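Local coordinates for plasmin and fibronectin-binding protein A (PDB 4MR0), which acts as a pneumococcal surface adhesin and invasin that binds human fibronectin, plasmin, plasminogen and serum albumin, at residues P443-R449 / T478-E484; S217-M223 / K257-D263; Y418-L424 / E456-K460. All blocks are in the same frame, centred on the assembly; numbering follows the deposited sequence.

Interaction 1 of 3, residues P443-R449 / T478-E484; sequences PKTKAIR and TEQPNIE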
# COMPACT_ATOMS: atom_id res chain seq x y z
N PRO A 443 -11.19 18.89 -0.85
CA PRO A 443 -12.04 18.99 0.34
C PRO A 443 -12.63 17.68 0.84
O PRO A 443 -13.14 17.61 1.96
CB PRO A 443 -13.11 20.00 -0.09
CG PRO A 443 -13.21 19.80 -1.56
CD PRO A 443 -11.76 19.66 -1.97
N LYS A 444 -12.56 16.63 0.02
CA LYS A 444 -13.10 15.33 0.41
C LYS A 444 -12.03 14.38 0.94
O LYS A 444 -12.32 13.23 1.27
CB LYS A 444 -13.79 14.67 -0.79
CG LYS A 444 -15.13 15.29 -1.18
CD LYS A 444 -15.70 14.59 -2.40
CE LYS A 444 -17.22 14.72 -2.47
NZ LYS A 444 -17.66 16.14 -2.50
N THR A 445 -10.79 14.86 1.02
CA THR A 445 -9.69 14.01 1.49
C THR A 445 -9.29 14.24 2.95
O THR A 445 -9.02 15.36 3.38
CB THR A 445 -8.43 14.17 0.60
OG1 THR A 445 -8.69 13.59 -0.69
CG2 THR A 445 -7.23 13.46 1.22
N LYS A 446 -9.26 13.14 3.69
CA LYS A 446 -8.90 13.12 5.09
C LYS A 446 -7.41 12.73 5.12
O LYS A 446 -6.98 11.86 4.36
CB LYS A 446 -9.73 12.05 5.81
CG LYS A 446 -9.74 12.13 7.32
CD LYS A 446 -10.49 10.94 7.90
CE LYS A 446 -11.71 11.38 8.70
NZ LYS A 446 -12.98 10.90 8.09
N ALA A 447 -6.63 13.38 5.98
CA ALA A 447 -5.21 13.07 6.04
C ALA A 447 -4.95 11.73 6.72
O ALA A 447 -4.37 10.82 6.13
CB ALA A 447 -4.46 14.17 6.80
N ILE A 448 -5.39 11.61 7.96
CA ILE A 448 -5.17 10.41 8.75
C ILE A 448 -6.43 9.84 9.38
O ILE A 448 -7.26 10.58 9.92
CB ILE A 448 -4.19 10.70 9.91
CG1 ILE A 448 -2.86 11.21 9.35
CG2 ILE A 448 -3.98 9.46 10.75
CD1 ILE A 448 -1.91 11.74 10.41
N ARG A 449 -6.54 8.52 9.32
CA ARG A 449 -7.68 7.82 9.90
C ARG A 449 -7.24 6.47 10.48
O ARG A 449 -6.54 5.70 9.82
CB ARG A 449 -8.74 7.59 8.82
CG ARG A 449 -9.94 6.80 9.28
CD ARG A 449 -11.00 6.73 8.18
NE ARG A 449 -12.25 6.17 8.67
CZ ARG A 449 -12.49 4.87 8.82
NH1 ARG A 449 -11.56 3.97 8.50
NH2 ARG A 449 -13.66 4.46 9.28
N THR A 478 -13.71 22.21 3.49
CA THR A 478 -13.43 20.81 3.78
C THR A 478 -14.67 20.12 4.33
O THR A 478 -15.43 20.70 5.10
CB THR A 478 -12.29 20.69 4.81
OG1 THR A 478 -11.24 21.61 4.47
CG2 THR A 478 -11.72 19.28 4.81
N GLU A 479 -14.86 18.86 3.95
CA GLU A 479 -16.03 18.10 4.37
C GLU A 479 -15.83 17.10 5.51
O GLU A 479 -16.75 16.36 5.86
CB GLU A 479 -16.61 17.37 3.16
CG GLU A 479 -17.14 18.30 2.09
CD GLU A 479 -17.38 17.60 0.78
OE1 GLU A 479 -17.97 16.49 0.78
OE2 GLU A 479 -16.98 18.15 -0.27
N GLN A 480 -14.63 17.06 6.09
CA GLN A 480 -14.38 16.15 7.21
C GLN A 480 -13.12 16.56 7.96
O GLN A 480 -12.35 17.40 7.50
CB GLN A 480 -14.27 14.70 6.72
CG GLN A 480 -13.05 14.39 5.89
CD GLN A 480 -13.06 15.08 4.56
OE1 GLN A 480 -12.19 15.90 4.26
NE2 GLN A 480 -14.06 14.77 3.74
N PRO A 481 -12.88 15.95 9.13
CA PRO A 481 -11.71 16.24 9.96
C PRO A 481 -10.38 15.89 9.30
O PRO A 481 -10.34 15.11 8.34
CB PRO A 481 -11.95 15.39 11.21
CG PRO A 481 -13.45 15.20 11.24
CD PRO A 481 -13.75 14.96 9.79
N ASN A 482 -9.30 16.47 9.82
CA ASN A 482 -7.97 16.21 9.29
C ASN A 482 -7.45 14.89 9.87
O ASN A 482 -6.82 14.10 9.16
CB ASN A 482 -7.02 17.35 9.66
CG ASN A 482 -7.21 18.58 8.78
OD1 ASN A 482 -7.52 19.67 9.28
ND2 ASN A 482 -7.03 18.41 7.48
N ILE A 483 -7.74 14.65 11.14
CA ILE A 483 -7.30 13.43 11.81
C ILE A 483 -8.46 12.80 12.59
O ILE A 483 -9.01 13.42 13.51
CB ILE A 483 -6.15 13.72 12.80
CG1 ILE A 483 -4.96 14.32 12.04
CG2 ILE A 483 -5.75 12.44 13.54
CD1 ILE A 483 -3.81 14.73 12.93
N GLU A 484 -8.81 11.57 12.22
CA GLU A 484 -9.88 10.85 12.87
C GLU A 484 -9.39 9.59 13.56
O GLU A 484 -8.69 8.76 12.96
CB GLU A 484 -10.97 10.46 11.85
CG GLU A 484 -11.86 9.32 12.34
CD GLU A 484 -12.90 8.89 11.33
OE1 GLU A 484 -12.55 8.77 10.13
OE2 GLU A 484 -14.06 8.66 11.73
O HOH W 1 -15.06 6.93 9.89
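Lys446 lays its aliphatic chain over the backbone and ring of Pro481: CG comes within 3.2 Å of Pro481 O, and CE lies 4.3 Å from Pro481 CD. CB also touches CG of Gln480, at 4.1 Å. The chain's end arrives at Glu484, where Lys446 NZ forms a salt bridge to OE1 at 3.0 Å. Arg449 NE makes a second salt bridge to the same Glu484 OE1, 3.0 Å away, its hydrogen bond weak, so one carboxylate oxygen serves two cations; a water hydrogen-bonded to Arg449 NH2 and Glu484 OE2 adds a second link. The guanidinium is also held by Asp453 and Asn414. These strands are neighbouring rungs of a right-handed parallel beta-helix, the second belonging to a PbH1 repeat. Ile448 pairs with Ile483 and Arg449 with Glu484, residue over residue. Ile448 N donates to Asn482 O (3.1 Å) and Glu484 N to Ile448 O (2.9 Å). On the face opposite the charged network, Ile448 CB packs 4.3 Å from Ile483 CG1; Ile448 also touches Phe438 of strand 431-440, and Ile483 touches Ile471 of strand 462-473. Ala447 marks the corner where the chain turns between faces; Asn482 is its counterpart one rung on. Before the corner the coils already meet: Glu479 N donates to Pro443 O at 2.9 Å, while Lys444 NZ bridges to Glu479 OE2 at 3.1 Å.

Interaction 2 of 3, residues S217-M223 / K257-D263; sequences SGGTIDM and KNVTFKD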
# COMPACT_ATOMS: atom_id res chain seq x y z
N SER A 217 17.16 -5.39 -9.61
CA SER A 217 17.47 -3.97 -9.61
C SER A 217 17.58 -3.35 -10.99
O SER A 217 18.12 -3.96 -11.92
CB SER A 217 18.81 -3.74 -8.89
OG SER A 217 18.98 -4.63 -7.80
N GLY A 218 17.07 -2.13 -11.12
CA GLY A 218 17.16 -1.40 -12.37
C GLY A 218 16.11 -1.61 -13.44
O GLY A 218 15.28 -2.53 -13.38
N GLY A 219 16.14 -0.72 -14.43
CA GLY A 219 15.22 -0.80 -15.54
C GLY A 219 13.77 -0.43 -15.29
O GLY A 219 13.41 0.23 -14.31
N THR A 220 12.93 -0.87 -16.22
CA THR A 220 11.51 -0.60 -16.18
C THR A 220 10.77 -1.91 -16.41
O THR A 220 11.29 -2.81 -17.07
CB THR A 220 11.11 0.38 -17.31
OG1 THR A 220 11.77 1.63 -17.12
CG2 THR A 220 9.60 0.58 -17.35
N ILE A 221 9.58 -2.01 -15.83
CA ILE A 221 8.73 -3.17 -16.05
C ILE A 221 7.43 -2.54 -16.53
O ILE A 221 6.75 -1.86 -15.77
CB ILE A 221 8.45 -3.98 -14.76
CG1 ILE A 221 9.74 -4.61 -14.25
CG2 ILE A 221 7.42 -5.07 -15.05
CD1 ILE A 221 9.56 -5.43 -12.95
N ASP A 222 7.13 -2.72 -17.81
CA ASP A 222 5.91 -2.18 -18.39
C ASP A 222 4.84 -3.24 -18.19
O ASP A 222 4.79 -4.23 -18.90
CB ASP A 222 6.11 -1.93 -19.89
CG ASP A 222 4.97 -1.16 -20.52
OD1 ASP A 222 3.85 -1.21 -19.99
OD2 ASP A 222 5.19 -0.52 -21.57
N MET A 223 3.97 -3.03 -17.22
CA MET A 223 2.93 -4.00 -16.96
C MET A 223 1.90 -4.01 -18.09
O MET A 223 0.96 -4.82 -18.09
CB MET A 223 2.33 -3.73 -15.59
CG MET A 223 3.36 -3.87 -14.47
SD MET A 223 2.77 -3.50 -12.77
CE MET A 223 2.99 -1.59 -12.85
N LYS A 257 14.82 -2.95 -6.12
CA LYS A 257 15.21 -1.55 -6.05
C LYS A 257 15.48 -0.87 -7.37
O LYS A 257 15.89 -1.51 -8.34
CB LYS A 257 16.42 -1.40 -5.13
CG LYS A 257 17.59 -2.30 -5.49
CD LYS A 257 18.58 -2.35 -4.33
CE LYS A 257 19.08 -0.97 -3.95
NZ LYS A 257 19.97 -1.00 -2.74
N ASN A 258 15.25 0.43 -7.38
CA ASN A 258 15.45 1.27 -8.55
C ASN A 258 14.76 0.72 -9.79
O ASN A 258 15.37 0.56 -10.85
CB ASN A 258 16.94 1.48 -8.81
CG ASN A 258 17.21 2.58 -9.83
OD1 ASN A 258 16.46 3.55 -9.92
ND2 ASN A 258 18.28 2.43 -10.59
N VAL A 259 13.48 0.42 -9.64
CA VAL A 259 12.69 -0.10 -10.75
C VAL A 259 11.53 0.84 -11.03
O VAL A 259 10.91 1.36 -10.10
CB VAL A 259 12.11 -1.49 -10.45
CG1 VAL A 259 11.31 -1.98 -11.66
CG2 VAL A 259 13.22 -2.48 -10.09
N THR A 260 11.23 1.06 -12.30
CA THR A 260 10.11 1.91 -12.68
C THR A 260 8.99 0.98 -13.13
O THR A 260 9.13 0.28 -14.12
CB THR A 260 10.49 2.86 -13.84
OG1 THR A 260 11.53 3.74 -13.41
CG2 THR A 260 9.29 3.69 -14.28
N PHE A 261 7.89 0.96 -12.38
CA PHE A 261 6.74 0.11 -12.71
C PHE A 261 5.68 0.94 -13.41
O PHE A 261 5.21 1.94 -12.87
CB PHE A 261 6.13 -0.48 -11.44
CG PHE A 261 7.07 -1.31 -10.63
CD1 PHE A 261 7.98 -0.70 -9.77
CD2 PHE A 261 7.03 -2.69 -10.72
CE1 PHE A 261 8.84 -1.48 -8.99
CE2 PHE A 261 7.88 -3.48 -9.95
CZ PHE A 261 8.79 -2.87 -9.08
N LYS A 262 5.28 0.52 -14.61
CA LYS A 262 4.30 1.28 -15.37
C LYS A 262 3.01 0.58 -15.76
O LYS A 262 3.00 -0.60 -16.14
CB LYS A 262 4.93 1.79 -16.67
CG LYS A 262 6.13 2.69 -16.53
CD LYS A 262 6.57 3.16 -17.91
CE LYS A 262 7.79 4.08 -17.85
NZ LYS A 262 8.16 4.57 -19.20
N ASP A 263 1.93 1.35 -15.70
CA ASP A 263 0.61 0.93 -16.14
C ASP A 263 0.06 -0.43 -15.77
O ASP A 263 -0.10 -1.31 -16.63
CB ASP A 263 0.55 1.11 -17.65
CG ASP A 263 1.04 2.48 -18.09
OD1 ASP A 263 0.53 3.48 -17.55
OD2 ASP A 263 1.95 2.55 -18.95
O HOH W 2 14.90 2.12 -12.92
O HOH W 3 2.36 0.84 -20.86
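Five backbone hydrogen bonds tie 217-223 to 257-263 in parallel register. Gly218 N donates to Lys257 O at 3.1 Å, and Thr260 N to Gly219 O, also at 3.1 Å. Further on, Ile221 N reaches Thr260 O (2.9 Å), Lys262 N reaches Ile221 O (3.0 Å) and Met223 N reaches Lys262 O (2.8 Å). Between the first two bonds the ladder is interrupted at Gly218-Gly219, both with positive phi. Here a water donates to Gly219 O (2.8 Å) and Asn258 O (2.6 Å), and Val259 N turns to the hydroxyl of Ser283. Arg284 of the next coil donates to Thr260 OG1 and to Asn258 OD1. At the far end Asp222 OD1 and Asp263 OD2 stand 4.3 Å apart, like charges bridged by a water that lies 2.7 Å from Asp222 OD1 and 2.6 Å from Asp263 OD2. Each acid has another partner as well, Asp222 in Asn224 N, Asp263 in the hydroxyls of Ser339 and Ser342. Met223 O is taken by Asn182 and Ser243. The face of Ile221 and Phe261 is apolar, with Ile221 CD1 4.0 Å from Phe261 CE2; at its ends Val259 CG1 meets Ile221 CG1 at 4.0 Å and Met223 CE meets Phe261 CB at 3.6 Å. Phe261 in turn stacks on Phe285. Parallel coils paired in register, with an apolar ladder (Ile221 beside Phe261) on one face and polar residues (Thr220, Thr260) on the other, are characteristic of the parallel beta-helix of the pectate lyase-like superfamily.

Interaction 3 of 3, residues Y418-L424 / E456-K460; sequences YKNTKDL and EYLGK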
# COMPACT_ATOMS: atom_id res chain seq x y z
N TYR A 418 -11.35 -4.82 9.27
CA TYR A 418 -12.06 -5.66 8.31
C TYR A 418 -13.51 -5.85 8.75
O TYR A 418 -13.78 -6.14 9.91
CB TYR A 418 -11.38 -7.03 8.21
CG TYR A 418 -11.91 -7.91 7.10
CD1 TYR A 418 -11.72 -7.56 5.76
CD2 TYR A 418 -12.62 -9.08 7.38
CE1 TYR A 418 -12.22 -8.35 4.72
CE2 TYR A 418 -13.13 -9.88 6.35
CZ TYR A 418 -12.93 -9.51 5.02
OH TYR A 418 -13.43 -10.27 3.99
N LYS A 419 -14.45 -5.68 7.82
CA LYS A 419 -15.87 -5.84 8.13
C LYS A 419 -16.19 -7.28 8.51
O LYS A 419 -16.25 -8.16 7.66
CB LYS A 419 -16.72 -5.42 6.93
CG LYS A 419 -18.22 -5.52 7.16
CD LYS A 419 -19.00 -4.76 6.10
CE LYS A 419 -20.48 -4.73 6.41
NZ LYS A 419 -21.22 -3.81 5.50
N ASN A 420 -16.39 -7.50 9.81
CA ASN A 420 -16.70 -8.82 10.35
C ASN A 420 -17.30 -8.65 11.75
O ASN A 420 -16.62 -8.18 12.67
CB ASN A 420 -15.42 -9.65 10.44
CG ASN A 420 -15.67 -11.04 10.99
OD1 ASN A 420 -16.41 -11.22 11.95
ND2 ASN A 420 -15.03 -12.04 10.38
N THR A 421 -18.56 -9.05 11.93
CA THR A 421 -19.22 -8.92 13.22
C THR A 421 -19.39 -10.24 13.97
O THR A 421 -20.03 -10.28 15.02
CB THR A 421 -20.61 -8.29 13.06
OG1 THR A 421 -21.39 -9.07 12.14
CG2 THR A 421 -20.48 -6.87 12.53
N LYS A 422 -18.81 -11.31 13.44
CA LYS A 422 -18.93 -12.62 14.07
C LYS A 422 -17.68 -13.07 14.80
O LYS A 422 -17.77 -13.72 15.85
CB LYS A 422 -19.29 -13.67 13.01
CG LYS A 422 -20.58 -13.42 12.26
CD LYS A 422 -20.75 -14.43 11.14
CE LYS A 422 -22.06 -14.24 10.39
NZ LYS A 422 -22.18 -15.24 9.28
N ASP A 423 -16.52 -12.73 14.25
CA ASP A 423 -15.25 -13.14 14.85
C ASP A 423 -14.50 -12.05 15.59
O ASP A 423 -14.61 -10.87 15.27
CB ASP A 423 -14.34 -13.72 13.77
CG ASP A 423 -14.99 -14.85 13.00
OD1 ASP A 423 -15.38 -15.85 13.64
OD2 ASP A 423 -15.10 -14.73 11.76
N LEU A 424 -13.73 -12.46 16.59
CA LEU A 424 -12.92 -11.54 17.37
C LEU A 424 -11.57 -11.49 16.66
O LEU A 424 -10.62 -12.18 17.04
CB LEU A 424 -12.74 -12.06 18.80
CG LEU A 424 -12.36 -11.04 19.88
CD1 LEU A 424 -12.12 -11.78 21.19
CD2 LEU A 424 -11.11 -10.27 19.46
N GLU A 456 -19.85 -2.91 16.32
CA GLU A 456 -20.20 -4.32 16.24
C GLU A 456 -18.99 -5.25 16.08
O GLU A 456 -19.10 -6.45 16.33
CB GLU A 456 -21.19 -4.57 15.10
CG GLU A 456 -22.59 -4.03 15.36
CD GLU A 456 -23.62 -4.61 14.40
OE1 GLU A 456 -23.57 -4.28 13.20
OE2 GLU A 456 -24.47 -5.40 14.85
N TYR A 457 -17.85 -4.71 15.66
CA TYR A 457 -16.67 -5.54 15.50
C TYR A 457 -16.15 -5.92 16.88
O TYR A 457 -15.93 -5.06 17.73
CB TYR A 457 -15.58 -4.81 14.70
CG TYR A 457 -16.01 -4.36 13.31
CD1 TYR A 457 -17.13 -4.92 12.68
CD2 TYR A 457 -15.29 -3.39 12.63
CE1 TYR A 457 -17.52 -4.51 11.40
CE2 TYR A 457 -15.66 -2.98 11.35
CZ TYR A 457 -16.78 -3.54 10.75
OH TYR A 457 -17.14 -3.11 9.49
N LEU A 458 -15.95 -7.22 17.10
CA LEU A 458 -15.50 -7.75 18.38
C LEU A 458 -14.03 -7.57 18.74
O LEU A 458 -13.68 -7.52 19.92
CB LEU A 458 -15.87 -9.23 18.47
CG LEU A 458 -17.34 -9.58 18.76
CD1 LEU A 458 -18.28 -8.71 17.92
CD2 LEU A 458 -17.57 -11.05 18.48
N GLY A 459 -13.16 -7.50 17.73
CA GLY A 459 -11.74 -7.34 17.99
C GLY A 459 -11.40 -6.00 18.61
O GLY A 459 -12.29 -5.23 18.99
N LYS A 460 -10.11 -5.70 18.72
CA LYS A 460 -9.67 -4.44 19.30
C LYS A 460 -8.50 -3.80 18.54
O LYS A 460 -7.61 -4.48 18.04
CB LYS A 460 -9.26 -4.65 20.76
CG LYS A 460 -10.39 -5.09 21.67
CD LYS A 460 -9.89 -5.30 23.09
CE LYS A 460 -10.99 -5.85 23.99
NZ LYS A 460 -10.52 -6.08 25.39
O HOH W 4 -16.29 -9.16 14.97
O HOH W 5 -13.41 -8.27 14.92
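Two loops that bulge from successive coils of the parallel beta-helix meet here on the protein surface: residues 418-424 lead toward strand 431-440, while residues 456-460 lead toward strand 462-473. The first loop is shaped by an Asx turn: Asn420 OD1 accepts Lys422 N and Asp423 N, both at 2.8 Å, and Asn420 ND2 donates to Asp423 OD2 at 3.0 Å. Against this loop lies the ring of Tyr457. Tyr418 O sits over one ring face, 3.9 Å from Tyr457 CE2; Thr421 CG2 approaches the ring edge, 3.9 Å from CD1; and Tyr457 OH comes within 3.3 Å of Lys419 CA. Polar links between the loops run through water. One water donates to Asn420 O (2.5 Å) and Asp423 O (2.4 Å) while accepting from Leu458 N (2.9 Å); a second joins Asp423 O to Gly459 N, 2.9 Å from each. Beyond them Leu424 CG packs on Leu458 CB at 4.2 Å, and Leu424 CD2 presses to 3.3 Å from Gly459 CA.

In the fold
All three contacts join neighbouring coils of one beta-helix, each spanning roughly one turn of chain. Interactions 1 and 3 interleave along the sequence: 418-424 and 443-449 come before 456-460 and 478-484, so the same pair of coils that meets through loops in interaction 3 leads into the strands of interaction 1. Their centres lie 25 Å apart and their nearest atoms about 8 Å, without touching. Interaction 2 closes earlier in the chain and sits on the other side of its centre, 32 Å from interaction 1 and 39 Å from interaction 3, centre to centre. A bound manganese ion lies about 8 Å from the Asp263 side chain of interaction 2, too far for direct coordination.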